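Local coordinates for protein NAD-dependent aldehyde dehydrogenase (PDB 5UJU) that probably catalyses the NAD-dependent oxidation of aldehydes to carboxylic acids, at residues 68-73 against 267-272; 90-95 against 242-247; 447-452 against 473-478; 454-457 against 461-464. All coordinates share one frame; numbering follows the deposited sequence.

Contact 1 of 4, residues 68-73 against 267-272; sequences LDQPAS and VVTLLA
The side-chain amide of Gln70 docks on the outer edge of the sheet of the Rossmann-like domain, which in this family binds NAD, and pairs with both backbone polar groups of Leu270 much as a neighbouring strand would. Strand 268-270 is an edge strand of that domain. Thr269 and Leu271 direct their backbone bonds to strand 234-238, whereas Leu270 turns its own toward the loop 68-73. Leu270 N donates to Gln70 OE1 at 2.9 Å, arriving in the carbonyl plane on a lone pair of the oxygen. In return Gln70 NE2 donates to Leu270 O over 2.7 Å in a nearly straight bond, 172° at the hydrogen. Two bonds of opposite sense fix the rotation of the amide, and NE2 has a further weak bond to Ser95 OG. With CG placed between the backbone N and the carbonyl carbon (chi1 67°) and the chain extended beyond it, the amide spans the gap from loop to strand. Next to Gln70, Asp69 forms salt bridges with Arg255 and Arg259 of helix 245-260. The apolar part of the contact is small: Leu68 crosses Leu270 at about a right angle, its CD1 3.8 Å from Leu270 CB.

Contact 2 of 4, residues 90-95 against 242-247; sequences IRYPKS and GAILPL
Tyr92, from a small two-stranded antiparallel sheet, packs against Ile244 and Leu245 near the start of helix 245-260, the connecting helix of a beta-alpha-beta unit in the Rossmann-like domain. That helix links the parallel strands 234-238 and 268-270. Ile244 lays its CG2 methyl over one face of the phenol ring in a CH-pi contact, 3.5 Å from the ring centroid and 17° off the ring normal. The methyl is displaced toward the rim and comes closest to the hydroxyl end of the ring, with Ile244 CG2 3.4 Å from Tyr92 CZ. Its place follows from the first torsion of Ile244, which sets CG1 beside the backbone N (chi1 -60°) and CG2 anti to that nitrogen, facing the ring. Beyond the ring, Tyr92 OH lies 3.3 Å from Leu245 CB. Ile90, two residues before the tyrosine, extends the apolar surface by crossing Leu245 at about a right angle, Ile90 CD1 to Leu245 CD2 being 3.7 Å. The phenol hydroxyl is satisfied by Glu80 OE1, and Glu80 OE2 accepts hydrogen bonds from Ile244 N and Leu245 N. One carboxylate thus serves both segments, and those two amides, together with the phenol, would be expected to stabilise its negative charge, while Ile244 covers one face of the ring and Ile90 and Leu245 pack on each other beside it.

Contact 3 of 4, residues 447-452 against 473-478; sequences ADREKF and LDLAGE
Arg449 reaches across to Glu478 in a salt bridge in which one carboxylate oxygen takes both donors. NH1 of Arg449 makes the strong bond, 2.6 Å to Glu478 OE2 with 153° at the hydrogen, while NH2 adds a weak one to the same OE2 at 3.3 Å. The guanidinium and carboxylate planes stand 45° apart. OE2 lies near the edge of the guanidinium, somewhat tilted from its plane, but NH1 meets that oxygen from well above the carboxylate plane. The aliphatic chain of Arg449 bends at chi3 (97°), whereas that of Glu478 is extended, and the two side chains meet at about a right angle. Helix 469-483, which carries Glu478, is the connection of a beta-alpha-beta crossover in the catalytic domain, running from strand 460-466 to the parallel strand 487-491, which lies three places along the sheet; the short helix 449-452 precedes the first of these strands. Between the helices, Leu475 serves two partners with its two methyls. CD1 covers one face of the guanidinium, 3.2 Å from Arg449 NH2, and CD2 approaches the ring of Phe452 obliquely, 4.0 Å from its CZ. Several backbone groups of the short helix also have partners. Lys451 N donates to Asp448 O at 3.0 Å, and Asp448 OD2 accepts from Asp445 N. All four carbonyls of the turn 449-452 are met by side chains: Arg449 O by Thr453 OG1, Glu450 O by Gln454 NE2, Lys451 O by Trp456 NE1 and Phe452 O by Asn356 ND2. On the longer helix, Asp474 OD1 forms a salt bridge with Arg507 of helix 495-508.

Contact 4 of 4, residues 454-457 against 461-464; sequences QEWF and SFVI
Trp456 lies in an irregular but fairly extended loop, and Phe462 in the regular strand 460-466. The nearest CA atoms, of Trp456 and Ser461, are 8.1 Å apart, so the contact is left to two aromatic side chains directed toward each other. They form a T-shaped pair. Phe462 presents the edge of its ring to a face of the indole, with the planes at 72° and the phenyl centroid 5.0 Å from that of the five-membered ring. Phe462 CZ leads, standing 3.5 Å above the indole plane and offset toward its rim, and it is 3.6 Å from Trp456 NE1; CE2 of Phe462 is likewise 3.6 Å from Trp456 CD1. Both side chains turn CG anti to the carbonyl carbon (chi1 -64° in Trp456), bringing the rings together. The indole N-H does not depend on this pair for a partner, because NE1 is hydrogen-bonded to Lys451 O, which helps to fix the turn of the indole. Sequence places Trp456 within a Glu-Trp-Phe-Gly-Pro run that matches the E-x-F-G-P motif of aldehyde dehydrogenases, which in relatives lies beside the cofactor. The glycine of the run, Gly458, binds a sodium ion together with Gly348, and the side chain of Trp456 is about 6 Å from that ion. Helix 404-414 flanks the indole through Arg409 and Ala413, while Phe462 packs on Leu442 and Leu444 of strand 440-445 and on Asn356 of strand 356-360.

Contacts 1 and 2 belong to the Rossmann-like, probably NAD-binding domain, and contacts 3 and 4 to the catalytic domain; the centres of contacts 1 and 3 are about 46 Å apart. Contacts 1 and 2 are both buried and meet where Ser95 OG binds Pro71 O, but the first satisfies a strand edge with an amide whereas the second is chiefly hydrocarbon on an aromatic face. Contacts 3 and 4 are only partly buried and share the chain from helix 449-452 into strand 460-466. Phe452 packs on Phe462 and Ile464 there, joining them. A salt bridge lies at the more open margin of contact 3, and contact 4 is purely aromatic.

Contact 1 of 4, residues 68-73 against 267-272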
loop_
_atom_site.group_PDB
_atom_site.type_symbol
_atom_site.label_atom_id
_atom_site.label_comp_id
_atom_site.label_asym_id
_atom_site.label_seq_id
_atom_site.Cartn_x
_atom_site.Cartn_y
_atom_site.Cartn_z
ATOM N N LEU A 68 5.756 -28.847 18.734
ATOM C CA LEU A 68 6.486 -28.080 17.730
ATOM C C LEU A 68 7.963 -28.076 18.094
ATOM O O LEU A 68 8.307 -28.075 19.277
ATOM C CB LEU A 68 6.008 -26.631 17.604
ATOM C CG LEU A 68 4.576 -26.333 17.191
ATOM C CD1 LEU A 68 4.273 -24.887 17.534
ATOM C CD2 LEU A 68 4.436 -26.570 15.702
ATOM N N ASP A 69 8.837 -28.088 17.085
ATOM C CA ASP A 69 10.274 -28.019 17.328
ATOM C C ASP A 69 10.839 -26.607 17.144
ATOM O O ASP A 69 11.970 -26.438 16.679
ATOM C CB ASP A 69 11.029 -29.018 16.453
ATOM C CG ASP A 69 10.859 -28.753 14.970
ATOM O OD1 ASP A 69 10.048 -27.880 14.589
ATOM O OD2 ASP A 69 11.582 -29.400 14.182
ATOM N N GLN A 70 10.070 -25.584 17.497
ATOM C CA GLN A 70 10.511 -24.195 17.509
ATOM C C GLN A 70 11.133 -23.872 18.864
ATOM O O GLN A 70 10.948 -24.619 19.829
ATOM C CB GLN A 70 9.320 -23.255 17.230
ATOM C CG GLN A 70 8.286 -23.240 18.323
ATOM C CD GLN A 70 7.077 -22.345 18.015
ATOM O OE1 GLN A 70 6.633 -22.246 16.870
ATOM N NE2 GLN A 70 6.524 -21.727 19.056
ATOM N N PRO A 71 11.888 -22.776 18.975
ATOM C CA PRO A 71 12.512 -22.440 20.267
ATOM C C PRO A 71 11.462 -22.269 21.353
ATOM O O PRO A 71 10.386 -21.723 21.113
ATOM C CB PRO A 71 13.246 -21.125 19.983
ATOM C CG PRO A 71 13.423 -21.084 18.515
ATOM C CD PRO A 71 12.233 -21.795 17.932
ATOM N N ALA A 72 11.731 -22.840 22.524
ATOM C CA ALA A 72 10.727 -22.836 23.575
ATOM C C ALA A 72 11.393 -22.784 24.939
ATOM O O ALA A 72 12.557 -23.158 25.101
ATOM C CB ALA A 72 9.821 -24.062 23.478
ATOM N N SER A 73 10.630 -22.326 25.927
ATOM C CA SER A 73 11.147 -22.142 27.276
ATOM C C SER A 73 11.031 -23.394 28.136
ATOM O O SER A 73 11.571 -23.413 29.247
ATOM C CB SER A 73 10.415 -20.994 27.964
ATOM O OG SER A 73 9.043 -21.325 28.118
ATOM N N VAL A 267 10.760 -20.301 9.530
ATOM C CA VAL A 267 10.074 -19.317 8.696
ATOM C C VAL A 267 8.671 -19.046 9.242
ATOM O O VAL A 267 8.196 -17.907 9.197
ATOM C CB VAL A 267 10.053 -19.786 7.220
ATOM C CG1 VAL A 267 9.069 -18.948 6.384
ATOM C CG2 VAL A 267 11.463 -19.667 6.625
ATOM N N VAL A 268 8.018 -20.055 9.837
ATOM C CA VAL A 268 6.705 -19.877 10.469
ATOM C C VAL A 268 6.754 -20.425 11.892
ATOM O O VAL A 268 7.084 -21.601 12.096
ATOM C CB VAL A 268 5.585 -20.567 9.674
ATOM C CG1 VAL A 268 4.249 -20.412 10.401
ATOM C CG2 VAL A 268 5.509 -19.989 8.272
ATOM N N THR A 269 6.403 -19.584 12.874
ATOM C CA THR A 269 6.357 -19.994 14.274
ATOM C C THR A 269 5.005 -19.642 14.885
ATOM O O THR A 269 4.238 -18.840 14.340
ATOM C CB THR A 269 7.475 -19.349 15.109
ATOM O OG1 THR A 269 7.450 -17.928 14.943
ATOM C CG2 THR A 269 8.850 -19.891 14.681
ATOM N N LEU A 270 4.723 -20.247 16.035
ATOM C CA LEU A 270 3.441 -20.099 16.714
ATOM C C LEU A 270 3.679 -19.504 18.092
ATOM O O LEU A 270 4.376 -20.103 18.915
ATOM C CB LEU A 270 2.734 -21.450 16.850
ATOM C CG LEU A 270 1.390 -21.345 17.568
ATOM C CD1 LEU A 270 0.303 -20.923 16.565
ATOM C CD2 LEU A 270 1.024 -22.647 18.302
ATOM N N LEU A 271 3.089 -18.346 18.354
ATOM C CA LEU A 271 3.198 -17.703 19.658
ATOM C C LEU A 271 1.843 -17.877 20.357
ATOM O O LEU A 271 0.955 -17.025 20.250
ATOM C CB LEU A 271 3.594 -16.224 19.510
ATOM C CG LEU A 271 3.716 -15.409 20.816
ATOM C CD1 LEU A 271 4.796 -15.991 21.676
ATOM C CD2 LEU A 271 3.990 -13.931 20.561
ATOM N N ALA A 272 1.684 -18.995 21.058
ATOM C CA ALA A 272 0.479 -19.232 21.836
ATOM C C ALA A 272 0.558 -18.439 23.128
ATOM O O ALA A 272 1.642 -18.262 23.691
ATOM C CB ALA A 272 0.311 -20.716 22.142
#

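Contact 2 of 4, residues 90-95 against 242-247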
loop_
_atom_site.group_PDB
_atom_site.type_symbol
_atom_site.label_atom_id
_atom_site.label_comp_id
_atom_site.label_asym_id
_atom_site.label_seq_id
_atom_site.Cartn_x
_atom_site.Cartn_y
_atom_site.Cartn_z
ATOM N N ILE A 90 -5.853 -28.601 26.090
ATOM C CA ILE A 90 -4.744 -28.517 25.146
ATOM C C ILE A 90 -3.721 -27.530 25.680
ATOM O O ILE A 90 -4.087 -26.472 26.202
ATOM C CB ILE A 90 -5.226 -28.078 23.758
ATOM C CG1 ILE A 90 -6.326 -29.005 23.233
ATOM C CG2 ILE A 90 -4.045 -28.009 22.810
ATOM C CD1 ILE A 90 -7.098 -28.375 22.105
ATOM N N ARG A 91 -2.434 -27.873 25.567
ATOM C CA ARG A 91 -1.362 -26.946 25.897
ATOM C C ARG A 91 -0.418 -26.823 24.708
ATOM O O ARG A 91 -0.341 -27.711 23.854
ATOM C CB ARG A 91 -0.602 -27.389 27.157
ATOM C CG ARG A 91 -1.502 -27.546 28.383
ATOM C CD ARG A 91 -1.968 -26.200 28.955
ATOM N NE ARG A 91 -0.887 -25.594 29.734
ATOM C CZ ARG A 91 -0.993 -24.483 30.463
ATOM N NH1 ARG A 91 -2.146 -23.816 30.539
ATOM N NH2 ARG A 91 0.065 -24.044 31.130
ATOM N N TYR A 92 0.287 -25.698 24.652
ATOM C CA TYR A 92 1.258 -25.399 23.609
ATOM C C TYR A 92 2.590 -25.010 24.233
ATOM O O TYR A 92 2.622 -24.464 25.341
ATOM C CB TYR A 92 0.750 -24.261 22.709
ATOM C CG TYR A 92 -0.641 -24.536 22.197
ATOM C CD1 TYR A 92 -0.831 -25.249 21.025
ATOM C CD2 TYR A 92 -1.767 -24.094 22.900
ATOM C CE1 TYR A 92 -2.101 -25.527 20.558
ATOM C CE2 TYR A 92 -3.048 -24.376 22.448
ATOM C CZ TYR A 92 -3.207 -25.080 21.274
ATOM O OH TYR A 92 -4.469 -25.352 20.809
ATOM N N PRO A 93 3.708 -25.281 23.555
ATOM C CA PRO A 93 5.004 -24.852 24.102
ATOM C C PRO A 93 5.072 -23.336 24.163
ATOM O O PRO A 93 4.789 -22.648 23.181
ATOM C CB PRO A 93 6.024 -25.437 23.113
ATOM C CG PRO A 93 5.270 -25.616 21.832
ATOM C CD PRO A 93 3.838 -25.926 22.237
ATOM N N LYS A 94 5.442 -22.814 25.329
ATOM C CA LYS A 94 5.503 -21.367 25.521
ATOM C C LYS A 94 6.849 -20.819 25.035
ATOM O O LYS A 94 7.912 -21.264 25.490
ATOM C CB LYS A 94 5.282 -21.032 26.991
ATOM C CG LYS A 94 5.220 -19.542 27.295
ATOM C CD LYS A 94 5.018 -19.318 28.786
ATOM C CE LYS A 94 5.316 -17.878 29.194
ATOM N NZ LYS A 94 4.127 -17.001 29.150
ATOM N N SER A 95 6.809 -19.877 24.094
ATOM C CA SER A 95 7.999 -19.206 23.586
ATOM C C SER A 95 7.891 -17.712 23.843
ATOM O O SER A 95 6.799 -17.167 23.999
ATOM C CB SER A 95 8.200 -19.439 22.086
ATOM O OG SER A 95 8.162 -20.814 21.776
ATOM N N GLY A 242 -8.437 -17.804 22.642
ATOM C CA GLY A 242 -9.576 -18.704 22.620
ATOM C C GLY A 242 -9.674 -19.603 21.400
ATOM O O GLY A 242 -10.549 -20.475 21.357
ATOM N N ALA A 243 -8.794 -19.428 20.404
ATOM C CA ALA A 243 -8.854 -20.219 19.169
ATOM C C ALA A 243 -7.433 -20.429 18.648
ATOM O O ALA A 243 -7.062 -19.923 17.591
ATOM C CB ALA A 243 -9.710 -19.551 18.091
ATOM N N ILE A 244 -6.632 -21.185 19.398
ATOM C CA ILE A 244 -5.248 -21.462 19.000
ATOM C C ILE A 244 -5.155 -22.675 18.085
ATOM O O ILE A 244 -4.483 -22.635 17.056
ATOM C CB ILE A 244 -4.362 -21.656 20.246
ATOM C CG1 ILE A 244 -4.370 -20.401 21.121
ATOM C CG2 ILE A 244 -2.920 -22.034 19.824
ATOM C CD1 ILE A 244 -3.901 -20.676 22.557
ATOM N N LEU A 245 -5.824 -23.763 18.456
ATOM C CA LEU A 245 -5.634 -25.048 17.787
ATOM C C LEU A 245 -5.739 -24.980 16.271
ATOM O O LEU A 245 -4.883 -25.581 15.597
ATOM C CB LEU A 245 -6.618 -26.086 18.349
ATOM C CG LEU A 245 -6.341 -27.518 17.858
ATOM C CD1 LEU A 245 -4.896 -27.930 18.211
ATOM C CD2 LEU A 245 -7.334 -28.552 18.398
ATOM N N PRO A 246 -6.735 -24.304 15.668
ATOM C CA PRO A 246 -6.774 -24.260 14.194
ATOM C C PRO A 246 -5.522 -23.667 13.576
ATOM O O PRO A 246 -5.091 -24.139 12.517
ATOM C CB PRO A 246 -8.029 -23.403 13.891
ATOM C CG PRO A 246 -8.885 -23.565 15.088
ATOM C CD PRO A 246 -7.936 -23.668 16.255
ATOM N N LEU A 247 -4.933 -22.633 14.188
ATOM C CA LEU A 247 -3.710 -22.071 13.641
ATOM C C LEU A 247 -2.472 -22.859 14.058
ATOM O O LEU A 247 -1.477 -22.841 13.335
ATOM C CB LEU A 247 -3.568 -20.610 14.050
ATOM C CG LEU A 247 -4.589 -19.746 13.292
ATOM C CD1 LEU A 247 -4.694 -18.376 13.937
ATOM C CD2 LEU A 247 -4.217 -19.633 11.800
#

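Contact 3 of 4, residues 447-452 against 473-478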
loop_
_atom_site.group_PDB
_atom_site.type_symbol
_atom_site.label_atom_id
_atom_site.label_comp_id
_atom_site.label_asym_id
_atom_site.label_seq_id
_atom_site.Cartn_x
_atom_site.Cartn_y
_atom_site.Cartn_z
ATOM N N ALA A 447 -34.813 7.662 16.255
ATOM C CA ALA A 447 -34.312 8.514 17.329
ATOM C C ALA A 447 -33.363 7.782 18.276
ATOM O O ALA A 447 -32.619 8.433 19.016
ATOM C CB ALA A 447 -35.486 9.089 18.124
ATOM N N ASP A 448 -33.359 6.450 18.267
ATOM C CA ASP A 448 -32.494 5.661 19.142
ATOM C C ASP A 448 -31.103 5.445 18.550
ATOM O O ASP A 448 -30.497 4.379 18.758
ATOM C CB ASP A 448 -33.175 4.332 19.479
ATOM C CG ASP A 448 -34.572 4.548 20.070
ATOM O OD1 ASP A 448 -34.679 5.420 20.955
ATOM O OD2 ASP A 448 -35.550 3.886 19.649
ATOM N N ARG A 449 -30.590 6.442 17.817
ATOM C CA ARG A 449 -29.298 6.329 17.137
ATOM C C ARG A 449 -28.167 5.913 18.066
ATOM O O ARG A 449 -27.307 5.105 17.685
ATOM C CB ARG A 449 -28.903 7.675 16.528
ATOM C CG ARG A 449 -29.046 7.807 15.043
ATOM C CD ARG A 449 -28.585 9.198 14.617
ATOM N NE ARG A 449 -27.196 9.126 14.154
ATOM C CZ ARG A 449 -26.780 9.547 12.963
ATOM N NH1 ARG A 449 -25.503 9.421 12.618
ATOM N NH2 ARG A 449 -27.637 10.114 12.125
ATOM N N GLU A 450 -28.136 6.473 19.279
ATOM C CA GLU A 450 -27.031 6.207 20.194
ATOM C C GLU A 450 -26.900 4.725 20.490
ATOM O O GLU A 450 -25.804 4.248 20.817
ATOM C CB GLU A 450 -27.205 7.000 21.494
ATOM N N LYS A 451 -28.000 3.985 20.380
ATOM C CA LYS A 451 -27.983 2.558 20.656
ATOM C C LYS A 451 -27.587 1.728 19.448
ATOM O O LYS A 451 -26.795 0.793 19.587
ATOM C CB LYS A 451 -29.356 2.097 21.167
ATOM C CG LYS A 451 -29.913 2.894 22.361
ATOM C CD LYS A 451 -29.122 2.548 23.625
ATOM C CE LYS A 451 -29.534 3.361 24.845
ATOM N NZ LYS A 451 -28.486 3.294 25.913
ATOM N N PHE A 452 -28.073 2.049 18.255
ATOM C CA PHE A 452 -27.845 1.135 17.146
ATOM C C PHE A 452 -26.643 1.503 16.286
ATOM O O PHE A 452 -26.370 0.796 15.311
ATOM C CB PHE A 452 -29.116 0.971 16.276
ATOM C CG PHE A 452 -29.651 2.251 15.645
ATOM C CD1 PHE A 452 -30.880 2.775 16.056
ATOM C CD2 PHE A 452 -28.991 2.867 14.591
ATOM C CE1 PHE A 452 -31.413 3.923 15.468
ATOM C CE2 PHE A 452 -29.513 4.022 14.001
ATOM C CZ PHE A 452 -30.727 4.544 14.439
ATOM N N LEU A 473 -31.735 5.311 3.745
ATOM C CA LEU A 473 -30.555 5.244 2.894
ATOM C C LEU A 473 -29.536 6.301 3.284
ATOM O O LEU A 473 -28.325 6.046 3.247
ATOM C CB LEU A 473 -30.960 5.399 1.427
ATOM C CG LEU A 473 -31.607 4.143 0.854
ATOM C CD1 LEU A 473 -32.236 4.438 -0.493
ATOM C CD2 LEU A 473 -30.561 3.008 0.754
ATOM N N ASP A 474 -30.003 7.501 3.627
ATOM C CA ASP A 474 -29.084 8.533 4.093
ATOM C C ASP A 474 -28.406 8.096 5.384
ATOM O O ASP A 474 -27.192 8.270 5.557
ATOM C CB ASP A 474 -29.829 9.851 4.297
ATOM C CG ASP A 474 -28.904 10.980 4.729
ATOM O OD1 ASP A 474 -27.982 11.320 3.960
ATOM O OD2 ASP A 474 -29.082 11.515 5.842
ATOM N N LEU A 475 -29.186 7.524 6.304
ATOM C CA LEU A 475 -28.640 7.051 7.567
ATOM C C LEU A 475 -27.643 5.914 7.354
ATOM O O LEU A 475 -26.560 5.907 7.955
ATOM C CB LEU A 475 -29.785 6.614 8.473
ATOM C CG LEU A 475 -29.422 6.420 9.935
ATOM C CD1 LEU A 475 -28.750 7.672 10.445
ATOM C CD2 LEU A 475 -30.674 6.117 10.733
ATOM N N ALA A 476 -27.982 4.950 6.491
ATOM C CA ALA A 476 -27.120 3.787 6.299
ATOM C C ALA A 476 -25.765 4.189 5.724
ATOM O O ALA A 476 -24.715 3.736 6.203
ATOM C CB ALA A 476 -27.806 2.764 5.397
ATOM N N GLY A 477 -25.767 5.046 4.699
ATOM C CA GLY A 477 -24.510 5.523 4.137
ATOM C C GLY A 477 -23.694 6.329 5.130
ATOM O O GLY A 477 -22.464 6.230 5.168
ATOM N N GLU A 478 -24.367 7.149 5.942
ATOM C CA GLU A 478 -23.658 7.942 6.938
ATOM C C GLU A 478 -23.027 7.054 7.999
ATOM O O GLU A 478 -21.867 7.258 8.376
ATOM C CB GLU A 478 -24.611 8.947 7.584
ATOM C CG GLU A 478 -24.013 9.696 8.754
ATOM C CD GLU A 478 -25.031 10.575 9.473
ATOM O OE1 GLU A 478 -26.062 10.941 8.868
ATOM O OE2 GLU A 478 -24.789 10.901 10.648
#

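Contact 4 of 4, residues 454-457 against 461-464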
loop_
_atom_site.group_PDB
_atom_site.type_symbol
_atom_site.label_atom_id
_atom_site.label_comp_id
_atom_site.label_asym_id
_atom_site.label_seq_id
_atom_site.Cartn_x
_atom_site.Cartn_y
_atom_site.Cartn_z
ATOM N N GLN A 454 -23.821 1.461 17.922
ATOM C CA GLN A 454 -22.832 0.677 18.642
ATOM C C GLN A 454 -22.810 -0.722 18.056
ATOM O O GLN A 454 -23.772 -1.180 17.436
ATOM C CB GLN A 454 -23.142 0.576 20.136
ATOM C CG GLN A 454 -23.465 1.861 20.847
ATOM C CD GLN A 454 -23.999 1.579 22.230
ATOM O OE1 GLN A 454 -23.549 0.646 22.898
ATOM N NE2 GLN A 454 -24.979 2.358 22.660
ATOM N N GLU A 455 -21.692 -1.397 18.234
ATOM C CA GLU A 455 -21.614 -2.779 17.809
ATOM C C GLU A 455 -22.075 -3.664 18.963
ATOM O O GLU A 455 -21.696 -3.451 20.119
ATOM C CB GLU A 455 -20.195 -3.105 17.339
ATOM C CG GLU A 455 -20.047 -4.438 16.626
ATOM C CD GLU A 455 -19.030 -5.352 17.287
ATOM O OE1 GLU A 455 -18.200 -4.853 18.077
ATOM O OE2 GLU A 455 -19.060 -6.568 17.004
ATOM N N TRP A 456 -22.978 -4.580 18.665
ATOM C CA TRP A 456 -23.499 -5.521 19.650
ATOM C C TRP A 456 -23.101 -6.903 19.154
ATOM O O TRP A 456 -23.822 -7.518 18.361
ATOM C CB TRP A 456 -25.011 -5.393 19.775
ATOM C CG TRP A 456 -25.452 -4.064 20.280
ATOM C CD1 TRP A 456 -25.588 -2.914 19.555
ATOM C CD2 TRP A 456 -25.812 -3.738 21.625
ATOM N NE1 TRP A 456 -26.025 -1.891 20.365
ATOM C CE2 TRP A 456 -26.165 -2.369 21.642
ATOM C CE3 TRP A 456 -25.877 -4.468 22.813
ATOM C CZ2 TRP A 456 -26.575 -1.719 22.807
ATOM C CZ3 TRP A 456 -26.282 -3.824 23.969
ATOM C CH2 TRP A 456 -26.623 -2.462 23.959
ATOM N N PHE A 457 -21.990 -7.419 19.648
ATOM C CA PHE A 457 -21.493 -8.674 19.107
ATOM C C PHE A 457 -22.328 -9.825 19.645
ATOM O O PHE A 457 -22.528 -9.951 20.857
ATOM C CB PHE A 457 -20.017 -8.882 19.430
ATOM C CG PHE A 457 -19.485 -10.184 18.918
ATOM C CD1 PHE A 457 -19.260 -10.361 17.556
ATOM C CD2 PHE A 457 -19.224 -11.234 19.783
ATOM C CE1 PHE A 457 -18.764 -11.573 17.066
ATOM C CE2 PHE A 457 -18.734 -12.447 19.301
ATOM C CZ PHE A 457 -18.510 -12.612 17.939
ATOM N N SER A 461 -30.275 -7.897 17.128
ATOM C CA SER A 461 -30.611 -7.044 15.995
ATOM C C SER A 461 -31.750 -6.089 16.338
ATOM O O SER A 461 -32.501 -6.287 17.303
ATOM C CB SER A 461 -30.970 -7.866 14.757
ATOM O OG SER A 461 -32.065 -8.729 15.010
ATOM N N PHE A 462 -31.858 -5.039 15.517
ATOM C CA PHE A 462 -32.822 -3.961 15.704
ATOM C C PHE A 462 -33.595 -3.755 14.407
ATOM O O PHE A 462 -32.992 -3.524 13.351
ATOM C CB PHE A 462 -32.117 -2.660 16.109
ATOM C CG PHE A 462 -31.074 -2.850 17.171
ATOM C CD1 PHE A 462 -31.433 -3.035 18.494
ATOM C CD2 PHE A 462 -29.729 -2.865 16.839
ATOM C CE1 PHE A 462 -30.464 -3.229 19.471
ATOM C CE2 PHE A 462 -28.757 -3.057 17.815
ATOM C CZ PHE A 462 -29.124 -3.244 19.124
ATOM N N VAL A 463 -34.917 -3.866 14.486
ATOM C CA VAL A 463 -35.818 -3.387 13.441
ATOM C C VAL A 463 -36.161 -1.944 13.803
ATOM O O VAL A 463 -36.725 -1.683 14.871
ATOM C CB VAL A 463 -37.076 -4.266 13.340
ATOM C CG1 VAL A 463 -37.969 -3.805 12.185
ATOM C CG2 VAL A 463 -36.668 -5.736 13.170
ATOM N N ILE A 464 -35.767 -1.006 12.943
ATOM C CA ILE A 464 -35.682 0.414 13.281
ATOM C C ILE A 464 -36.632 1.178 12.375
ATOM O O ILE A 464 -36.504 1.120 11.144
ATOM C CB ILE A 464 -34.245 0.945 13.131
ATOM C CG1 ILE A 464 -33.298 0.174 14.052
ATOM C CG2 ILE A 464 -34.184 2.463 13.388
ATOM C CD1 ILE A 464 -31.831 0.288 13.644
#